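Putative ribosomal N-acetyltransferase YdaF (Bacillus subtilis, PDB 1NSL) is a putative N-acetyltransferase of the GNAT family that may acetylate ribosomal proteins and assembles as a hexamer or a dimer. Local coordinates at residues C[123-134]-C[170-180]. Residues are numbered along the deposited sequence; the frame is centred on the assembly and turned at random.
Sequences FEELELNRVAIC and LVYYSLLKREW
Phe-123 of helix 110-124 lays one ring face against Lys-177, whose CB sits 3.8 Å from the ring centroid in a CH-pi contact. Its rim reaches CG of Leu-175, while CD2 lies over a face of the Trp-180 indole with the two ring planes turned 56° apart. The lysine chain, fully extended with CG anti to the backbone N (chi1 169°), doubles back alongside the ring until Lys-177 NZ donates to Phe-123 O at 2.9 Å, tying Phe-123 to the segment that follows strand 166-176. Glu-124 brings OE2 near CZ3 of the same indole. Asn-129 O then accepts an almost straight bond from Lys-177 N (2.8 Å, 177°), and residues 130-134 pair antiparallel with 172-176, in the mixed sheet of the GNAT fold, where strand 166-176 is inserted between 130-136 and 152-163. The Arg-130 guanidinium passes beside Ser-174 CB to a salt bridge with Glu-154, and its NH1 also hydrogen-bonds to Arg-158 O of a second subunit. Val-131 with Leu-175 and Ile-133 with Tyr-173 are the hydrogen-bonded pairs, joined by two backbone bonds each. Between them Ala-132 faces Ser-174, their CA atoms 4.2 Å apart. Cys-134 places CB over the centre of the Tyr-172 ring, 3.8 Å from its centroid, and SG over the same face, also touching Leu-170 CD1.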
loop_
_atom_site.group_PDB
_atom_site.type_symbol
_atom_site.label_atom_id
_atom_site.label_comp_id
_atom_site.label_asym_id
_atom_site.label_seq_id
_atom_site.Cartn_x
_atom_site.Cartn_y
_atom_site.Cartn_z
ATOM N N PHE C 123 -8.905 24.370 -19.757
ATOM C CA PHE C 123 -9.212 24.310 -21.189
ATOM C C PHE C 123 -8.020 24.191 -22.104
ATOM O O PHE C 123 -8.180 23.767 -23.253
ATOM C CB PHE C 123 -9.983 25.543 -21.643
ATOM C CG PHE C 123 -11.399 25.615 -21.144
ATOM C CD1 PHE C 123 -12.201 24.490 -21.041
ATOM C CD2 PHE C 123 -11.936 26.804 -20.767
ATOM C CE1 PHE C 123 -13.501 24.593 -20.565
ATOM C CE2 PHE C 123 -13.205 26.881 -20.322
ATOM C CZ PHE C 123 -13.979 25.787 -20.231
ATOM N N GLU C 124 -6.822 24.577 -21.685
ATOM C CA GLU C 124 -5.703 24.538 -22.662
ATOM C C GLU C 124 -4.591 23.592 -22.272
ATOM O O GLU C 124 -3.482 23.770 -22.724
ATOM C CB GLU C 124 -5.050 25.915 -22.795
ATOM C CG GLU C 124 -5.629 26.890 -23.808
ATOM C CD GLU C 124 -5.030 28.310 -23.683
ATOM O OE1 GLU C 124 -4.030 28.534 -22.948
ATOM O OE2 GLU C 124 -5.562 29.238 -24.319
ATOM N N GLU C 125 -4.847 22.621 -21.409
ATOM C CA GLU C 125 -3.793 21.709 -20.962
ATOM C C GLU C 125 -4.387 20.355 -20.620
ATOM O O GLU C 125 -3.860 19.329 -20.996
ATOM C CB GLU C 125 -3.089 22.277 -19.726
ATOM C CG GLU C 125 -2.333 23.575 -19.975
ATOM C CD GLU C 125 -0.979 23.345 -20.655
ATOM O OE1 GLU C 125 -0.276 22.370 -20.284
ATOM O OE2 GLU C 125 -0.605 24.130 -21.561
ATOM N N LEU C 126 -5.460 20.324 -19.848
ATOM C CA LEU C 126 -6.076 19.033 -19.630
ATOM C C LEU C 126 -6.983 18.889 -20.832
ATOM O O LEU C 126 -7.523 17.796 -21.100
ATOM C CB LEU C 126 -6.842 18.961 -18.333
ATOM C CG LEU C 126 -6.044 19.430 -17.136
ATOM C CD1 LEU C 126 -6.892 19.344 -15.857
ATOM C CD2 LEU C 126 -4.793 18.642 -17.000
ATOM N N GLU C 127 -7.108 20.011 -21.552
ATOM C CA GLU C 127 -7.940 20.098 -22.736
ATOM C C GLU C 127 -9.370 19.665 -22.490
ATOM O O GLU C 127 -9.951 19.033 -23.373
ATOM C CB GLU C 127 -7.369 19.216 -23.826
ATOM C CG GLU C 127 -6.116 19.811 -24.414
ATOM C CD GLU C 127 -5.509 18.936 -25.473
ATOM O OE1 GLU C 127 -5.880 17.736 -25.586
ATOM O OE2 GLU C 127 -4.645 19.464 -26.194
ATOM N N LEU C 128 -9.919 19.986 -21.318
ATOM C CA LEU C 128 -11.287 19.639 -20.981
ATOM C C LEU C 128 -12.225 20.421 -21.828
ATOM O O LEU C 128 -11.874 21.477 -22.344
ATOM C CB LEU C 128 -11.635 20.051 -19.538
ATOM C CG LEU C 128 -10.760 19.389 -18.487
ATOM C CD1 LEU C 128 -11.424 19.469 -17.171
ATOM C CD2 LEU C 128 -10.544 17.946 -18.910
ATOM N N ASN C 129 -13.465 19.951 -21.868
ATOM C CA ASN C 129 -14.489 20.617 -22.642
ATOM C C ASN C 129 -15.438 21.395 -21.744
ATOM O O ASN C 129 -15.929 22.469 -22.085
ATOM C CB ASN C 129 -15.250 19.609 -23.491
ATOM C CG ASN C 129 -16.268 20.256 -24.369
ATOM O OD1 ASN C 129 -17.480 20.079 -24.176
ATOM N ND2 ASN C 129 -15.795 21.026 -25.346
ATOM N N ARG C 130 -15.650 20.893 -20.558
ATOM C CA ARG C 130 -16.654 21.497 -19.731
ATOM C C ARG C 130 -16.030 21.861 -18.394
ATOM O O ARG C 130 -15.154 21.201 -17.929
ATOM C CB ARG C 130 -17.775 20.462 -19.590
ATOM C CG ARG C 130 -18.724 20.672 -18.452
ATOM C CD ARG C 130 -19.854 19.644 -18.343
ATOM N NE ARG C 130 -20.453 19.770 -17.007
ATOM C CZ ARG C 130 -21.478 20.554 -16.740
ATOM N NH1 ARG C 130 -22.030 21.246 -17.724
ATOM N NH2 ARG C 130 -21.960 20.640 -15.514
ATOM N N VAL C 131 -16.410 22.938 -17.771
ATOM C CA VAL C 131 -15.931 23.127 -16.414
ATOM C C VAL C 131 -17.124 23.601 -15.615
ATOM O O VAL C 131 -17.909 24.443 -16.123
ATOM C CB VAL C 131 -14.814 24.111 -16.368
ATOM C CG1 VAL C 131 -14.777 24.762 -15.084
ATOM C CG2 VAL C 131 -13.528 23.364 -16.584
ATOM N N ALA C 132 -17.366 23.063 -14.422
ATOM C CA ALA C 132 -18.535 23.601 -13.711
ATOM C C ALA C 132 -18.182 24.182 -12.383
ATOM O O ALA C 132 -17.099 23.915 -11.844
ATOM C CB ALA C 132 -19.599 22.559 -13.548
ATOM N N ILE C 133 -19.084 24.980 -11.848
ATOM C CA ILE C 133 -18.929 25.469 -10.501
ATOM C C ILE C 133 -20.279 25.383 -9.826
ATOM O O ILE C 133 -21.309 25.729 -10.400
ATOM C CB ILE C 133 -18.521 26.927 -10.501
ATOM C CG1 ILE C 133 -17.028 27.113 -10.759
ATOM C CG2 ILE C 133 -18.896 27.596 -9.184
ATOM C CD1 ILE C 133 -16.686 28.624 -11.065
ATOM N N CYS C 134 -20.317 24.932 -8.586
ATOM C CA CYS C 134 -21.600 24.935 -7.965
ATOM C C CYS C 134 -21.578 25.665 -6.635
ATOM O O CYS C 134 -20.518 25.996 -6.127
ATOM C CB CYS C 134 -22.174 23.543 -7.952
ATOM S SG CYS C 134 -21.645 22.597 -6.622
ATOM N N LEU C 170 -28.361 23.374 -4.130
ATOM C CA LEU C 170 -27.163 23.679 -4.822
ATOM C C LEU C 170 -27.604 24.157 -6.204
ATOM O O LEU C 170 -28.479 23.556 -6.837
ATOM C CB LEU C 170 -26.425 22.388 -4.949
ATOM C CG LEU C 170 -25.403 22.046 -3.893
ATOM C CD1 LEU C 170 -24.441 20.883 -4.313
ATOM C CD2 LEU C 170 -24.659 23.361 -3.745
ATOM N N VAL C 171 -27.058 25.263 -6.666
ATOM C CA VAL C 171 -27.275 25.588 -8.051
ATOM C C VAL C 171 -25.983 25.339 -8.873
ATOM O O VAL C 171 -24.893 25.676 -8.422
ATOM C CB VAL C 171 -27.655 26.996 -8.197
ATOM C CG1 VAL C 171 -26.625 27.847 -7.571
ATOM C CG2 VAL C 171 -27.758 27.312 -9.649
ATOM N N TYR C 172 -26.095 24.748 -10.065
ATOM C CA TYR C 172 -24.930 24.451 -10.861
ATOM C C TYR C 172 -24.720 25.518 -11.912
ATOM O O TYR C 172 -25.690 26.080 -12.363
ATOM C CB TYR C 172 -25.163 23.117 -11.562
ATOM C CG TYR C 172 -24.825 22.044 -10.653
ATOM C CD1 TYR C 172 -25.652 21.737 -9.609
ATOM C CD2 TYR C 172 -23.609 21.433 -10.716
ATOM C CE1 TYR C 172 -25.284 20.786 -8.669
ATOM C CE2 TYR C 172 -23.254 20.492 -9.797
ATOM C CZ TYR C 172 -24.100 20.179 -8.784
ATOM O OH TYR C 172 -23.746 19.252 -7.862
ATOM N N TYR C 173 -23.457 25.749 -12.305
ATOM C CA TYR C 173 -23.059 26.637 -13.393
ATOM C C TYR C 173 -21.970 25.969 -14.275
ATOM O O TYR C 173 -21.131 25.283 -13.744
ATOM C CB TYR C 173 -22.440 27.905 -12.835
ATOM C CG TYR C 173 -23.310 28.935 -12.124
ATOM C CD1 TYR C 173 -23.431 28.917 -10.760
ATOM C CD2 TYR C 173 -23.918 29.989 -12.816
ATOM C CE1 TYR C 173 -24.142 29.877 -10.077
ATOM C CE2 TYR C 173 -24.658 30.992 -12.140
ATOM C CZ TYR C 173 -24.756 30.918 -10.748
ATOM O OH TYR C 173 -25.481 31.845 -10.012
ATOM N N SER C 174 -21.928 26.221 -15.595
ATOM C CA SER C 174 -20.942 25.572 -16.470
ATOM C C SER C 174 -20.447 26.419 -17.648
ATOM O O SER C 174 -21.171 27.201 -18.228
ATOM C CB SER C 174 -21.495 24.280 -17.034
ATOM O OG SER C 174 -22.660 24.577 -17.732
ATOM N N LEU C 175 -19.193 26.210 -18.012
ATOM C CA LEU C 175 -18.597 26.952 -19.054
ATOM C C LEU C 175 -18.115 25.954 -20.118
ATOM O O LEU C 175 -17.393 25.009 -19.824
ATOM C CB LEU C 175 -17.480 27.808 -18.463
ATOM C CG LEU C 175 -16.613 28.573 -19.473
ATOM C CD1 LEU C 175 -17.427 29.259 -20.557
ATOM C CD2 LEU C 175 -15.744 29.569 -18.771
ATOM N N LEU C 176 -18.550 26.138 -21.366
ATOM C CA LEU C 176 -18.124 25.195 -22.371
ATOM C C LEU C 176 -16.960 25.758 -23.091
ATOM O O LEU C 176 -17.024 26.859 -23.544
ATOM C CB LEU C 176 -19.237 24.888 -23.320
ATOM C CG LEU C 176 -20.504 24.441 -22.620
ATOM C CD1 LEU C 176 -21.255 23.483 -23.469
ATOM C CD2 LEU C 176 -20.202 23.768 -21.322
ATOM N N LYS C 177 -15.888 24.995 -23.208
ATOM C CA LYS C 177 -14.678 25.471 -23.879
ATOM C C LYS C 177 -14.862 26.172 -25.223
ATOM O O LYS C 177 -13.987 26.909 -25.615
ATOM C CB LYS C 177 -13.665 24.340 -24.057
ATOM C CG LYS C 177 -12.515 24.712 -24.988
ATOM C CD LYS C 177 -11.542 23.590 -25.138
ATOM C CE LYS C 177 -10.259 24.038 -25.843
ATOM N NZ LYS C 177 -9.185 22.968 -25.800
ATOM N N ARG C 178 -15.952 25.934 -25.944
ATOM C CA ARG C 178 -16.200 26.700 -27.153
ATOM C C ARG C 178 -16.867 28.067 -26.876
ATOM O O ARG C 178 -17.226 28.772 -27.817
ATOM C CB ARG C 178 -17.046 25.909 -28.134
ATOM C CG ARG C 178 -18.514 25.865 -27.806
ATOM C CD ARG C 178 -19.303 24.756 -28.520
ATOM N NE ARG C 178 -20.700 24.820 -28.101
ATOM C CZ ARG C 178 -21.317 23.945 -27.289
ATOM N NH1 ARG C 178 -20.689 22.849 -26.837
ATOM N NH2 ARG C 178 -22.596 24.167 -26.965
ATOM N N GLU C 179 -17.072 28.443 -25.608
ATOM C CA GLU C 179 -17.626 29.758 -25.339
ATOM C C GLU C 179 -16.522 30.616 -24.746
ATOM O O GLU C 179 -16.714 31.363 -23.793
ATOM C CB GLU C 179 -18.846 29.703 -24.434
ATOM C CG GLU C 179 -19.724 28.472 -24.583
ATOM C CD GLU C 179 -20.677 28.270 -23.385
ATOM O OE1 GLU C 179 -21.478 27.319 -23.340
ATOM O OE2 GLU C 179 -20.630 29.050 -22.428
ATOM N N TRP C 180 -15.364 30.551 -25.384
ATOM C CA TRP C 180 -14.150 31.140 -24.839
ATOM C C TRP C 180 -13.263 31.443 -26.031
ATOM O O TRP C 180 -13.645 31.163 -27.187
ATOM C CB TRP C 180 -13.509 30.059 -23.983
ATOM C CG TRP C 180 -12.594 30.501 -22.916
ATOM C CD1 TRP C 180 -12.866 31.391 -21.893
ATOM C CD2 TRP C 180 -11.251 30.072 -22.714
ATOM N NE1 TRP C 180 -11.770 31.520 -21.068
ATOM C CE2 TRP C 180 -10.758 30.746 -21.568
ATOM C CE3 TRP C 180 -10.389 29.228 -23.418
ATOM C CZ2 TRP C 180 -9.467 30.615 -21.133
ATOM C CZ3 TRP C 180 -9.110 29.071 -22.980
ATOM C CH2 TRP C 180 -8.652 29.761 -21.845
#